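Local structure of regulating synaptic membrane exocytosis protein 2 (Rattus norvegicus, 2BWQ) at residues P78-R81 with R82-R85. The protein is a Rab3-interacting active-zone protein that probably takes part in neurotransmitter release, this chain being its C2A domain, a beta sandwich. Numbering follows the deposited sequence. Where two conformers were deposited one is given.
Sequences PVHR and REFR. With SO4 (sulfate ion), chain B; SO4 (sulfate ion), chain C.
His80 and Glu83 grip each other reciprocally at the start of a 3-10 turn in the loop joining strands 69-76 and 88-95 of the C2 beta sandwich. Glu83 N donates to His80 O (2.8 Å), while Glu83 OE1 accepts from His80 N at 2.9 Å, met from above the carboxylate plane. Glu83 CG lies anti to its carbonyl carbon (chi1 -70°) and the chain then runs extended, which carries the carboxylate back along the turn to His80 CB. Phe84 N to Arg81 O (3.0 Å) continues the i to i+3 pattern. Arg81 CA sits 4.0 Å from the Phe84 ring centroid, 13° off the normal, a CH-pi contact; the bend at chi2 (63°) lays Arg81 CD against Phe84 CE2 and turns the guanidinium flat above CD2, nearly parallel to the ring. Val79 CG1 meets the ring edge at CE1, and Phe13 of strand 6-14 packs against Phe84 edge-to-face. At the N-terminal end of the turn a sulfate, probably from the crystallisation liquor, accepts from the backbone N atoms of Arg81 and Arg82. Arg82 NE is shared between O1 and O4 of that sulfate, whereas Arg82 NH1 reaches O2 of a second sulfate at 2.8 Å.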
loop_
_atom_site.group_PDB
_atom_site.type_symbol
_atom_site.label_atom_id
_atom_site.label_comp_id
_atom_site.label_asym_id
_atom_site.label_seq_id
_atom_site.Cartn_x
_atom_site.Cartn_y
_atom_site.Cartn_z
ATOM N N PRO A 78 -15.418 -5.695 -8.734
ATOM C CA PRO A 78 -15.774 -4.541 -9.563
ATOM C C PRO A 78 -15.603 -3.256 -8.799
ATOM O O PRO A 78 -15.793 -3.222 -7.554
ATOM C CB PRO A 78 -17.284 -4.724 -9.760
ATOM C CG PRO A 78 -17.750 -5.470 -8.520
ATOM C CD PRO A 78 -16.614 -6.407 -8.205
ATOM N N VAL A 79 -15.196 -2.202 -9.490
ATOM C CA VAL A 79 -15.106 -0.844 -8.913
ATOM C C VAL A 79 -15.748 0.160 -9.842
ATOM O O VAL A 79 -15.536 0.095 -11.066
ATOM C CB VAL A 79 -13.614 -0.410 -8.649
ATOM C CG1 VAL A 79 -13.590 1.008 -8.031
ATOM C CG2 VAL A 79 -13.023 -1.411 -7.670
ATOM N N HIS A 80 -16.510 1.083 -9.260
ATOM C CA HIS A 80 -17.322 2.027 -9.990
ATOM C C HIS A 80 -16.966 3.467 -9.600
ATOM O O HIS A 80 -16.946 3.739 -8.392
ATOM C CB HIS A 80 -18.807 1.724 -9.718
ATOM C CG HIS A 80 -19.239 0.390 -10.241
ATOM N ND1 HIS A 80 -19.712 0.215 -11.513
ATOM C CD2 HIS A 80 -19.235 -0.835 -9.670
ATOM C CE1 HIS A 80 -19.970 -1.063 -11.718
ATOM N NE2 HIS A 80 -19.714 -1.724 -10.609
ATOM N N ARG A 81 -16.742 4.338 -10.598
ATOM C CA ARG A 81 -16.396 5.756 -10.337
ATOM C C ARG A 81 -17.381 6.387 -9.297
ATOM O O ARG A 81 -16.993 7.161 -8.381
ATOM C CB ARG A 81 -16.462 6.527 -11.664
ATOM C CG ARG A 81 -16.231 8.023 -11.560
ATOM C CD ARG A 81 -14.866 8.333 -11.073
ATOM N NE ARG A 81 -14.671 9.747 -10.721
ATOM C CZ ARG A 81 -15.235 10.372 -9.678
ATOM N NH1 ARG A 81 -16.052 9.740 -8.843
ATOM N NH2 ARG A 81 -14.972 11.660 -9.469
ATOM N N ARG A 82 -18.652 6.038 -9.427
ATOM C CA ARG A 82 -19.634 6.668 -8.540
ATOM C C ARG A 82 -19.407 6.354 -7.046
ATOM O O ARG A 82 -20.024 6.959 -6.157
ATOM C CB ARG A 82 -21.051 6.279 -8.946
ATOM C CG ARG A 82 -21.357 4.852 -8.666
ATOM C CD ARG A 82 -22.684 4.361 -9.220
ATOM N NE ARG A 82 -22.660 4.366 -10.684
ATOM C CZ ARG A 82 -23.693 4.755 -11.437
ATOM N NH1 ARG A 82 -24.728 5.308 -10.876
ATOM N NH2 ARG A 82 -23.622 4.689 -12.754
ATOM N N GLU A 83 -18.596 5.334 -6.784
ATOM C CA GLU A 83 -18.379 4.828 -5.438
ATOM C C GLU A 83 -17.180 5.545 -4.805
ATOM O O GLU A 83 -16.912 5.329 -3.630
ATOM C CB GLU A 83 -17.999 3.326 -5.503
ATOM C CG GLU A 83 -19.159 2.406 -5.931
ATOM C CD GLU A 83 -18.705 0.970 -6.273
ATOM O OE1 GLU A 83 -17.485 0.671 -6.518
ATOM O OE2 GLU A 83 -19.605 0.087 -6.261
ATOM N N PHE A 84 -16.474 6.375 -5.540
ATOM C CA PHE A 84 -15.164 6.846 -5.010
ATOM C C PHE A 84 -15.313 7.670 -3.742
ATOM O O PHE A 84 -14.412 7.563 -2.911
ATOM C CB PHE A 84 -14.460 7.682 -6.059
ATOM C CG PHE A 84 -13.758 6.879 -7.139
ATOM C CD1 PHE A 84 -13.890 5.493 -7.243
ATOM C CD2 PHE A 84 -13.007 7.562 -8.074
ATOM C CE1 PHE A 84 -13.200 4.805 -8.292
ATOM C CE2 PHE A 84 -12.353 6.892 -9.146
ATOM C CZ PHE A 84 -12.466 5.531 -9.211
ATOM N N ARG A 85 -16.388 8.432 -3.546
ATOM C CA ARG A 85 -16.525 9.232 -2.305
ATOM C C ARG A 85 -16.667 8.386 -1.070
ATOM O O ARG A 85 -16.487 8.869 0.042
ATOM C CB ARG A 85 -17.699 10.220 -2.391
ATOM C CG ARG A 85 -17.402 11.420 -3.257
ATOM C CD ARG A 85 -18.495 12.513 -3.199
ATOM N NE ARG A 85 -18.411 13.473 -4.307
ATOM C CZ ARG A 85 -19.372 13.685 -5.213
ATOM N NH1 ARG A 85 -20.534 13.029 -5.154
ATOM N NH2 ARG A 85 -19.180 14.580 -6.178
HETATM S S SO4 B . -19.687 4.129 -12.857
HETATM O O1 SO4 B . -19.806 5.025 -11.676
HETATM O O2 SO4 B . -19.771 4.910 -14.070
HETATM O O3 SO4 B . -18.428 3.394 -12.877
HETATM O O4 SO4 B . -20.805 3.168 -12.866
HETATM S S SO4 C . -26.349 6.792 -8.058
HETATM O O1 SO4 C . -26.137 8.016 -7.225
HETATM O O2 SO4 C . -25.172 5.965 -8.154
HETATM O O3 SO4 C . -27.162 5.888 -7.205
HETATM O O4 SO4 C . -27.004 7.155 -9.287
HETATM O O HOH W 1 -16.098 -0.822 -5.150
#